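Local coordinates for vascular protein tyrosine phosphatase 1 (Rattus norvegicus, PDB 3I36) that probably hydrolyses phosphotyrosine in proteins to tyrosine and phosphate, this chain being the catalytic domain of a receptor-type tyrosine phosphatase, at residues 223-228 against 259-264; 104-109 against 280-285; 139-144 against 201-206. One frame throughout, in Å; residues are numbered along the deposited sequence.

Interaction 1 (223-228 against 259-264); sequences FRYLVR and RLIYQI
Apolar contact between helices 218-231 and 249-267 centres on Ile261, which meets the end of Arg224 tip to tip. Arg224 leaves its helix with CG anti to the backbone N (chi1 -163°), and its chain then bends at chi2 and chi3 to present the flat guanidinium to the isoleucine. Ile261 CD1 comes over one face, toward the rim, 3.4 Å from Arg224 NE, while Ile261 CG2 lies 3.5 Å from Arg224 NH2. Arg228 CG, one turn on in the same helix, covers the opposite face of that guanidinium, so the charged group is held flat between two aliphatic carbons. Tyr225 adds its phenol end obliquely, OH 3.6 Å from Ile261 CG2. The segment axes approach no closer than 11.8 Å and cross at -80°, so the helices meet through long side chains reaching across the gap rather than by close backbone contact. Both belong to the tyrosine phosphatase domain, helix 249-267 being the one that follows the phosphate-binding loop. The aromatic contacts gather at Tyr262. Arg224 NH1 stands over one face of its ring, 3.9 Å from CE2, but the guanidinium carbon is far enough from the ring centre that any cation-pi attraction is weak. Arg228 comes to the ring edge, crossing the tyrosine at about a right angle with guanidinium and ring planes 69° apart. Its CD and NE each lie 3.1 Å from Tyr262 OH, yet the hydroxyl sits over the guanidinium face, where the angle is too poor for a hydrogen bond. Charge is instead met by Asp258, which forms salt bridges with both arginines: Arg224 NH1 pairs with its OD1 and Arg228 NH2 with its OD2.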
loop_
_atom_site.group_PDB
_atom_site.type_symbol
_atom_site.label_atom_id
_atom_site.label_comp_id
_atom_site.label_asym_id
_atom_site.label_seq_id
_atom_site.Cartn_x
_atom_site.Cartn_y
_atom_site.Cartn_z
ATOM N N PHE A 223 11.646 -5.660 5.248
ATOM C CA PHE A 223 11.396 -4.394 4.575
ATOM C C PHE A 223 10.313 -3.641 5.343
ATOM O O PHE A 223 10.457 -2.448 5.615
ATOM C CB PHE A 223 10.958 -4.692 3.148
ATOM C CG PHE A 223 10.505 -3.508 2.373
ATOM C CD1 PHE A 223 11.420 -2.684 1.745
ATOM C CD2 PHE A 223 9.154 -3.256 2.203
ATOM C CE1 PHE A 223 10.991 -1.621 0.978
ATOM C CE2 PHE A 223 8.725 -2.182 1.442
ATOM C CZ PHE A 223 9.653 -1.366 0.826
ATOM N N ARG A 224 9.234 -4.333 5.700
ATOM C CA ARG A 224 8.216 -3.717 6.550
ATOM C C ARG A 224 8.823 -3.181 7.840
ATOM O O ARG A 224 8.507 -2.066 8.274
ATOM C CB ARG A 224 7.056 -4.667 6.901
ATOM C CG ARG A 224 5.868 -3.833 7.401
ATOM C CD ARG A 224 5.196 -4.208 8.737
ATOM N NE ARG A 224 6.090 -4.415 9.853
ATOM C CZ ARG A 224 5.787 -4.242 11.145
ATOM N NH1 ARG A 224 4.616 -3.778 11.555
ATOM N NH2 ARG A 224 6.703 -4.526 12.052
ATOM N N TYR A 225 9.665 -3.978 8.489
ATOM C CA TYR A 225 10.320 -3.504 9.702
ATOM C C TYR A 225 11.112 -2.226 9.447
ATOM O O TYR A 225 11.117 -1.327 10.279
ATOM C CB TYR A 225 11.197 -4.585 10.343
ATOM C CG TYR A 225 10.396 -5.595 11.134
ATOM C CD1 TYR A 225 9.756 -5.233 12.315
ATOM C CD2 TYR A 225 10.267 -6.904 10.695
ATOM C CE1 TYR A 225 9.016 -6.148 13.034
ATOM C CE2 TYR A 225 9.535 -7.830 11.415
ATOM C CZ TYR A 225 8.911 -7.446 12.576
ATOM O OH TYR A 225 8.178 -8.363 13.280
ATOM N N LEU A 226 11.769 -2.134 8.296
ATOM C CA LEU A 226 12.517 -0.917 7.973
ATOM C C LEU A 226 11.583 0.283 7.890
ATOM O O LEU A 226 11.858 1.352 8.443
ATOM C CB LEU A 226 13.275 -1.084 6.657
ATOM C CG LEU A 226 14.461 -2.048 6.681
ATOM C CD1 LEU A 226 15.192 -2.025 5.351
ATOM C CD2 LEU A 226 15.413 -1.709 7.834
ATOM N N VAL A 227 10.465 0.096 7.196
ATOM C CA VAL A 227 9.478 1.155 7.076
ATOM C C VAL A 227 9.032 1.575 8.461
ATOM O O VAL A 227 8.971 2.763 8.784
ATOM C CB VAL A 227 8.258 0.688 6.263
ATOM C CG1 VAL A 227 7.176 1.768 6.224
ATOM C CG2 VAL A 227 8.680 0.298 4.864
ATOM N N ARG A 228 8.708 0.591 9.284
ATOM C CA ARG A 228 8.218 0.859 10.628
ATOM C C ARG A 228 9.267 1.557 11.488
ATOM O O ARG A 228 8.955 2.450 12.286
ATOM C CB ARG A 228 7.747 -0.447 11.270
ATOM C CG ARG A 228 6.314 -0.802 10.856
ATOM C CD ARG A 228 5.436 0.350 11.258
ATOM N NE ARG A 228 4.088 0.295 10.710
ATOM C CZ ARG A 228 3.255 1.327 10.739
ATOM N NH1 ARG A 228 3.659 2.466 11.281
ATOM N NH2 ARG A 228 2.034 1.231 10.225
ATOM N N ARG A 259 -0.269 -4.829 9.457
ATOM C CA ARG A 259 -1.328 -4.925 10.436
ATOM C C ARG A 259 -1.270 -6.230 11.213
ATOM O O ARG A 259 -1.462 -6.239 12.426
ATOM C CB ARG A 259 -2.672 -4.755 9.748
ATOM C CG ARG A 259 -2.845 -3.344 9.206
ATOM C CD ARG A 259 -4.147 -3.199 8.458
ATOM N NE ARG A 259 -5.295 -3.493 9.307
ATOM C CZ ARG A 259 -6.555 -3.237 8.970
ATOM N NH1 ARG A 259 -6.820 -2.652 7.808
ATOM N NH2 ARG A 259 -7.545 -3.560 9.792
ATOM N N LEU A 260 -1.002 -7.326 10.508
ATOM C CA LEU A 260 -0.898 -8.630 11.141
ATOM C C LEU A 260 0.225 -8.653 12.149
ATOM O O LEU A 260 0.099 -9.249 13.213
ATOM C CB LEU A 260 -0.636 -9.696 10.087
ATOM C CG LEU A 260 -1.911 -10.042 9.337
ATOM C CD1 LEU A 260 -1.550 -10.740 8.047
ATOM C CD2 LEU A 260 -2.794 -10.910 10.240
ATOM N N ILE A 261 1.344 -8.024 11.813
ATOM C CA ILE A 261 2.471 -8.040 12.740
ATOM C C ILE A 261 2.100 -7.325 14.025
ATOM O O ILE A 261 2.373 -7.819 15.123
ATOM C CB ILE A 261 3.732 -7.424 12.118
ATOM C CG1 ILE A 261 4.242 -8.329 10.977
ATOM C CG2 ILE A 261 4.795 -7.193 13.186
ATOM C CD1 ILE A 261 5.335 -7.676 10.112
ATOM N N TYR A 262 1.451 -6.172 13.909
ATOM C CA TYR A 262 1.021 -5.487 15.125
ATOM C C TYR A 262 0.087 -6.363 15.943
ATOM O O TYR A 262 0.210 -6.451 17.159
ATOM C CB TYR A 262 0.296 -4.208 14.793
ATOM C CG TYR A 262 1.205 -3.043 14.521
ATOM C CD1 TYR A 262 2.049 -2.552 15.508
ATOM C CD2 TYR A 262 1.189 -2.407 13.289
ATOM C CE1 TYR A 262 2.870 -1.471 15.267
ATOM C CE2 TYR A 262 1.997 -1.317 13.035
ATOM C CZ TYR A 262 2.839 -0.851 14.027
ATOM O OH TYR A 262 3.633 0.241 13.777
ATOM N N GLN A 263 -0.858 -6.990 15.257
ATOM C CA GLN A 263 -1.848 -7.874 15.861
ATOM C C GLN A 263 -1.142 -8.973 16.648
ATOM O O GLN A 263 -1.458 -9.260 17.797
ATOM C CB GLN A 263 -2.646 -8.520 14.728
ATOM C CG GLN A 263 -4.150 -8.466 14.839
ATOM C CD GLN A 263 -4.823 -8.814 13.516
ATOM O OE1 GLN A 263 -4.425 -9.758 12.828
ATOM N NE2 GLN A 263 -5.845 -8.052 13.157
ATOM N N ILE A 264 -0.194 -9.624 15.975
ATOM C CA ILE A 264 0.579 -10.696 16.584
ATOM C C ILE A 264 1.321 -10.163 17.803
ATOM O O ILE A 264 1.278 -10.747 18.881
ATOM C CB ILE A 264 1.618 -11.260 15.585
ATOM C CG1 ILE A 264 0.938 -12.162 14.557
ATOM C CG2 ILE A 264 2.723 -12.027 16.325
ATOM C CD1 ILE A 264 1.835 -12.469 13.359
#

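Interaction 2 (104-109 against 280-285); sequences YMPGYH and RMHRPL
The edge of the Pro106 ring, CD and CG, points onto one face of the His282 imidazole, the two side chains meeting tip to tip. Pro106 CD stands over the middle of that face, 3.3 Å from the ring centroid and only 8° off its normal, a close CH-pi contact. Pro106 CG sits farther out on the same face, 3.2 Å from His282 CE1. The backbone carbonyl of Tyr104 approaches the ring obliquely, O 3.4 Å from His282 CD2. The histidine's CG is anti to its own carbonyl carbon (chi1 -72°), and a hydrogen bond between ND1 and the backbone O of Asp278, in the preceding helix 272-280, fixes the ring's rotation. Met105 runs past His282 in the opposite direction. Bent at chi2 and chi3, its chain brings CE to 3.4 Å from His282 CB and SD to 3.7 Å from Arg283 CB, where the two side chains cross at about a right angle. Beyond CB, Arg283 turns away, extended from CG to NE, with its guanidinium bound to the backbone O atoms of Ala246 and Gly247 and to Asn101 OD1. This buried contact joins the end of edge strand 102-105 to the loop after helix 272-280. Since Ala246 and Gly247 lie in the probable substrate-binding loop, Arg283 links the apolar contact to the active-site region. Between the segments the chemistry is mainly apolar and CH-pi; the polar groups that do bond, His282 ND1 and the Arg283 guanidinium, take acceptors outside them, and ND1, facing a carbonyl, probably carries the imidazole proton.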
loop_
_atom_site.group_PDB
_atom_site.type_symbol
_atom_site.label_atom_id
_atom_site.label_comp_id
_atom_site.label_asym_id
_atom_site.label_seq_id
_atom_site.Cartn_x
_atom_site.Cartn_y
_atom_site.Cartn_z
ATOM N N TYR A 104 -7.718 5.966 1.836
ATOM C CA TYR A 104 -7.182 5.759 3.165
ATOM C C TYR A 104 -7.463 4.324 3.529
ATOM O O TYR A 104 -8.578 3.852 3.373
ATOM C CB TYR A 104 -7.880 6.657 4.163
ATOM C CG TYR A 104 -7.676 8.107 3.874
ATOM C CD1 TYR A 104 -6.483 8.740 4.198
ATOM C CD2 TYR A 104 -8.680 8.854 3.275
ATOM C CE1 TYR A 104 -6.299 10.093 3.924
ATOM C CE2 TYR A 104 -8.511 10.186 3.008
ATOM C CZ TYR A 104 -7.323 10.804 3.335
ATOM O OH TYR A 104 -7.172 12.140 3.048
ATOM N N MET A 105 -6.450 3.636 4.028
ATOM C CA MET A 105 -6.623 2.266 4.461
ATOM C C MET A 105 -6.285 2.233 5.930
ATOM O O MET A 105 -5.243 2.754 6.350
ATOM C CB MET A 105 -5.687 1.339 3.684
ATOM C CG MET A 105 -5.614 1.675 2.211
ATOM S SD MET A 105 -7.170 1.369 1.352
ATOM C CE MET A 105 -7.437 -0.286 1.995
ATOM N N PRO A 106 -7.165 1.628 6.724
ATOM C CA PRO A 106 -6.815 1.534 8.133
ATOM C C PRO A 106 -5.566 0.695 8.322
ATOM O O PRO A 106 -5.265 -0.273 7.589
ATOM C CB PRO A 106 -8.036 0.838 8.753
ATOM C CG PRO A 106 -9.164 1.156 7.770
ATOM C CD PRO A 106 -8.496 1.062 6.444
ATOM N N GLY A 107 -4.824 1.084 9.342
ATOM C CA GLY A 107 -3.766 0.244 9.828
ATOM C C GLY A 107 -4.218 -0.288 11.164
ATOM O O GLY A 107 -5.383 -0.171 11.561
ATOM N N TYR A 108 -3.279 -0.871 11.872
ATOM C CA TYR A 108 -3.577 -1.384 13.192
ATOM C C TYR A 108 -4.063 -0.274 14.128
ATOM O O TYR A 108 -4.978 -0.478 14.918
ATOM C CB TYR A 108 -2.338 -2.046 13.762
ATOM C CG TYR A 108 -2.604 -2.697 15.090
ATOM C CD1 TYR A 108 -3.233 -3.925 15.153
ATOM C CD2 TYR A 108 -2.226 -2.083 16.271
ATOM C CE1 TYR A 108 -3.487 -4.533 16.361
ATOM C CE2 TYR A 108 -2.454 -2.702 17.502
ATOM C CZ TYR A 108 -3.091 -3.918 17.530
ATOM O OH TYR A 108 -3.343 -4.539 18.726
ATOM N N HIS A 109 -3.468 0.907 14.009
ATOM C CA HIS A 109 -3.708 1.991 14.955
ATOM C C HIS A 109 -4.810 2.972 14.593
ATOM O O HIS A 109 -5.502 3.484 15.477
ATOM C CB HIS A 109 -2.405 2.724 15.245
ATOM C CG HIS A 109 -1.387 1.845 15.889
ATOM N ND1 HIS A 109 -0.387 1.220 15.177
ATOM C CD2 HIS A 109 -1.252 1.433 17.171
ATOM C CE1 HIS A 109 0.341 0.485 15.998
ATOM N NE2 HIS A 109 -0.163 0.597 17.214
ATOM N N ARG A 280 -10.677 -4.370 1.882
ATOM C CA ARG A 280 -11.644 -4.376 0.787
ATOM C C ARG A 280 -12.774 -3.369 0.978
ATOM O O ARG A 280 -13.353 -2.901 0.004
ATOM C CB ARG A 280 -12.266 -5.752 0.616
ATOM C CG ARG A 280 -11.299 -6.810 0.144
ATOM C CD ARG A 280 -10.962 -6.663 -1.332
ATOM N NE ARG A 280 -9.989 -7.694 -1.639
ATOM C CZ ARG A 280 -10.304 -8.956 -1.892
ATOM N NH1 ARG A 280 -11.581 -9.329 -1.931
ATOM N NH2 ARG A 280 -9.337 -9.846 -2.108
ATOM N N MET A 281 -13.095 -3.053 2.224
ATOM C CA MET A 281 -14.101 -2.039 2.504
ATOM C C MET A 281 -13.555 -0.649 2.221
ATOM O O MET A 281 -14.289 0.340 2.294
ATOM C CB MET A 281 -14.571 -2.127 3.958
ATOM C CG MET A 281 -15.445 -3.326 4.240
ATOM S SD MET A 281 -16.939 -3.238 3.248
ATOM C CE MET A 281 -17.618 -1.672 3.803
ATOM N N HIS A 282 -12.264 -0.561 1.912
ATOM C CA HIS A 282 -11.651 0.747 1.662
ATOM C C HIS A 282 -11.150 0.942 0.243
ATOM O O HIS A 282 -11.007 2.063 -0.223
ATOM C CB HIS A 282 -10.540 1.006 2.669
ATOM C CG HIS A 282 -11.062 1.278 4.036
ATOM N ND1 HIS A 282 -11.390 0.275 4.920
ATOM C CD2 HIS A 282 -11.384 2.443 4.647
ATOM C CE1 HIS A 282 -11.859 0.810 6.031
ATOM N NE2 HIS A 282 -11.868 2.122 5.892
ATOM N N ARG A 283 -10.878 -0.152 -0.445
ATOM C CA ARG A 283 -10.371 -0.049 -1.799
ATOM C C ARG A 283 -10.603 -1.409 -2.398
ATOM O O ARG A 283 -10.485 -2.411 -1.704
ATOM C CB ARG A 283 -8.879 0.255 -1.767
ATOM C CG ARG A 283 -8.232 0.526 -3.119
ATOM C CD ARG A 283 -6.866 1.182 -2.887
ATOM N NE ARG A 283 -6.074 1.311 -4.111
ATOM C CZ ARG A 283 -6.252 2.269 -5.020
ATOM N NH1 ARG A 283 -7.204 3.182 -4.855
ATOM N NH2 ARG A 283 -5.472 2.311 -6.089
ATOM N N PRO A 284 -10.957 -1.452 -3.680
ATOM C CA PRO A 284 -11.205 -2.738 -4.315
ATOM C C PRO A 284 -9.949 -3.574 -4.340
ATOM O O PRO A 284 -8.827 -3.043 -4.325
ATOM C CB PRO A 284 -11.559 -2.344 -5.761
ATOM C CG PRO A 284 -10.990 -0.973 -5.929
ATOM C CD PRO A 284 -11.234 -0.336 -4.597
ATOM N N LEU A 285 -10.153 -4.886 -4.357
ATOM C CA LEU A 285 -9.126 -5.834 -4.757
ATOM C C LEU A 285 -7.933 -5.929 -3.817
ATOM O O LEU A 285 -6.954 -6.586 -4.144
ATOM C CB LEU A 285 -8.634 -5.477 -6.160
ATOM C CG LEU A 285 -9.693 -5.643 -7.241
ATOM C CD1 LEU A 285 -9.217 -5.050 -8.538
ATOM C CD2 LEU A 285 -10.048 -7.131 -7.405
#

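Interaction 3 (139-144 against 201-206); sequences AIVMLT and RQFHFT
Strands 139-142 and 196-205 run parallel at the centre of the domain's mixed sheet, laced by four backbone hydrogen bonds. Ile140 takes part through both N and O, to Arg201 O and from Phe203 N (2.7 Å to Ile140 O); Met142 does likewise, with N to Phe203 O and O from Phe205 N. The bond from Met142 N is almost straight, 175° at the hydrogen, whereas that from Phe205 N bends to 143° as the pairing ends. Beyond the last backbone bond, the His204 side chain adds a fifth: NE2 donates to Thr144 O at 2.6 Å, within the imidazole plane but from above the carbonyl plane. Extended Met142 runs alongside, its SD over the centre of one imidazole face, 3.7 Å from the ring centroid, and Thr206 CG2 covers the opposite face. An alanine in place of His204 would lose the NE2 bond and the sulfur-aromatic contact, and would probably leave the backbone at Thr144 less firmly held. Gln202 OE1 accepts from Arg185 NH1, the same nitrogen that bonds His204 ND1, and Gln202 NE2 bonds Tyr157 OH. With NE2 donating and ND1 facing an arginine, the imidazole is likely to be neutral, protonated at NE2 alone.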
loop_
_atom_site.group_PDB
_atom_site.type_symbol
_atom_site.label_atom_id
_atom_site.label_comp_id
_atom_site.label_asym_id
_atom_site.label_seq_id
_atom_site.Cartn_x
_atom_site.Cartn_y
_atom_site.Cartn_z
ATOM N N ALA A 139 6.394 8.889 4.388
ATOM C CA ALA A 139 6.909 7.609 3.924
ATOM C C ALA A 139 6.106 7.106 2.741
ATOM O O ALA A 139 4.879 7.076 2.773
ATOM C CB ALA A 139 6.890 6.570 5.050
ATOM N N ILE A 140 6.813 6.692 1.704
ATOM C CA ILE A 140 6.157 6.057 0.579
ATOM C C ILE A 140 6.709 4.663 0.518
ATOM O O ILE A 140 7.914 4.465 0.611
ATOM C CB ILE A 140 6.478 6.762 -0.745
ATOM C CG1 ILE A 140 5.738 8.105 -0.816
ATOM C CG2 ILE A 140 6.097 5.870 -1.930
ATOM C CD1 ILE A 140 6.115 8.930 -2.056
ATOM N N VAL A 141 5.819 3.696 0.359
ATOM C CA VAL A 141 6.246 2.334 0.146
ATOM C C VAL A 141 5.848 1.984 -1.259
ATOM O O VAL A 141 4.667 1.998 -1.600
ATOM C CB VAL A 141 5.567 1.380 1.123
ATOM C CG1 VAL A 141 5.954 -0.068 0.805
ATOM C CG2 VAL A 141 5.968 1.735 2.541
ATOM N N MET A 142 6.841 1.677 -2.076
ATOM C CA MET A 142 6.610 1.392 -3.470
ATOM C C MET A 142 6.932 -0.061 -3.711
ATOM O O MET A 142 8.049 -0.514 -3.440
ATOM C CB MET A 142 7.508 2.260 -4.330
ATOM C CG MET A 142 7.446 1.892 -5.782
ATOM S SD MET A 142 8.238 3.147 -6.791
ATOM C CE MET A 142 7.976 2.423 -8.414
ATOM N N LEU A 143 5.960 -0.799 -4.224
ATOM C CA LEU A 143 6.098 -2.249 -4.262
ATOM C C LEU A 143 6.109 -2.772 -5.670
ATOM O O LEU A 143 5.631 -3.869 -5.949
ATOM C CB LEU A 143 4.973 -2.903 -3.469
ATOM C CG LEU A 143 4.947 -2.487 -1.998
ATOM C CD1 LEU A 143 3.581 -2.758 -1.404
ATOM C CD2 LEU A 143 6.036 -3.222 -1.228
ATOM N N THR A 144 6.666 -1.977 -6.565
ATOM C CA THR A 144 6.739 -2.364 -7.949
ATOM C C THR A 144 7.971 -1.737 -8.555
ATOM O O THR A 144 8.462 -0.717 -8.072
ATOM C CB THR A 144 5.495 -1.880 -8.727
ATOM O OG1 THR A 144 5.558 -2.372 -10.063
ATOM C CG2 THR A 144 5.434 -0.369 -8.753
ATOM N N ARG A 201 10.781 9.630 2.965
ATOM C CA ARG A 201 11.586 8.491 2.611
ATOM C C ARG A 201 10.720 7.564 1.795
ATOM O O ARG A 201 9.567 7.299 2.138
ATOM C CB ARG A 201 12.080 7.762 3.870
ATOM C CG ARG A 201 12.771 6.440 3.546
ATOM C CD ARG A 201 13.667 6.015 4.678
ATOM N NE ARG A 201 14.656 7.038 4.978
ATOM C CZ ARG A 201 15.433 7.017 6.053
ATOM N NH1 ARG A 201 15.329 6.016 6.921
ATOM N NH2 ARG A 201 16.306 7.995 6.261
ATOM N N GLN A 202 11.294 7.062 0.717
ATOM C CA GLN A 202 10.602 6.173 -0.159
ATOM C C GLN A 202 11.276 4.830 -0.044
ATOM O O GLN A 202 12.478 4.702 -0.280
ATOM C CB GLN A 202 10.720 6.653 -1.601
ATOM C CG GLN A 202 10.034 5.739 -2.591
ATOM C CD GLN A 202 10.598 5.945 -3.983
ATOM O OE1 GLN A 202 11.791 6.189 -4.135
ATOM N NE2 GLN A 202 9.747 5.860 -4.997
ATOM N N PHE A 203 10.493 3.839 0.337
ATOM C CA PHE A 203 10.977 2.477 0.451
ATOM C C PHE A 203 10.567 1.773 -0.809
ATOM O O PHE A 203 9.396 1.460 -1.008
ATOM C CB PHE A 203 10.363 1.817 1.673
ATOM C CG PHE A 203 10.694 2.529 2.953
ATOM C CD1 PHE A 203 11.773 2.130 3.730
ATOM C CD2 PHE A 203 9.963 3.629 3.349
ATOM C CE1 PHE A 203 12.082 2.793 4.902
ATOM C CE2 PHE A 203 10.267 4.299 4.512
ATOM C CZ PHE A 203 11.326 3.876 5.295
ATOM N N HIS A 204 11.539 1.556 -1.677
ATOM C CA HIS A 204 11.262 0.963 -2.959
ATOM C C HIS A 204 11.631 -0.507 -2.934
ATOM O O HIS A 204 12.801 -0.868 -3.037
ATOM C CB HIS A 204 12.029 1.681 -4.063
ATOM C CG HIS A 204 11.570 1.303 -5.433
ATOM N ND1 HIS A 204 11.998 1.948 -6.570
ATOM C CD2 HIS A 204 10.682 0.365 -5.839
ATOM C CE1 HIS A 204 11.418 1.402 -7.626
ATOM N NE2 HIS A 204 10.607 0.447 -7.207
ATOM N N PHE A 205 10.619 -1.348 -2.760
ATOM C CA PHE A 205 10.797 -2.784 -2.817
ATOM C C PHE A 205 10.870 -3.143 -4.284
ATOM O O PHE A 205 9.872 -3.079 -4.997
ATOM C CB PHE A 205 9.602 -3.476 -2.197
ATOM C CG PHE A 205 9.833 -4.921 -1.895
ATOM C CD1 PHE A 205 9.318 -5.904 -2.726
ATOM C CD2 PHE A 205 10.579 -5.298 -0.784
ATOM C CE1 PHE A 205 9.526 -7.245 -2.447
ATOM C CE2 PHE A 205 10.786 -6.629 -0.493
ATOM C CZ PHE A 205 10.258 -7.611 -1.330
ATOM N N THR A 206 12.055 -3.514 -4.742
ATOM C CA THR A 206 12.253 -3.715 -6.167
ATOM C C THR A 206 12.244 -5.187 -6.532
ATOM O O THR A 206 12.338 -5.539 -7.709
ATOM C CB THR A 206 13.605 -3.158 -6.596
ATOM O OG1 THR A 206 14.622 -3.739 -5.771
ATOM C CG2 THR A 206 13.632 -1.653 -6.430
#

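All three contacts belong to the one phosphatase domain, but they use different chemistry. Interaction 3 is core: two central strands joined by backbone bonds, almost wholly buried. Interaction 2, also buried, joins the edge of the same sheet to a loop by apolar and CH-pi contact; its nearest atoms are about 11 Å from interaction 3. Interaction 1 is only partly buried and lies farther from the chain centre, with charged and aromatic groups between two helices. It touches both others: Phe223 packs on Val141, Phe203 and Phe205 of interaction 3, laying helix 218-231 on the sheet, while Tyr262 meets Tyr108 and His109 from segment 104-109.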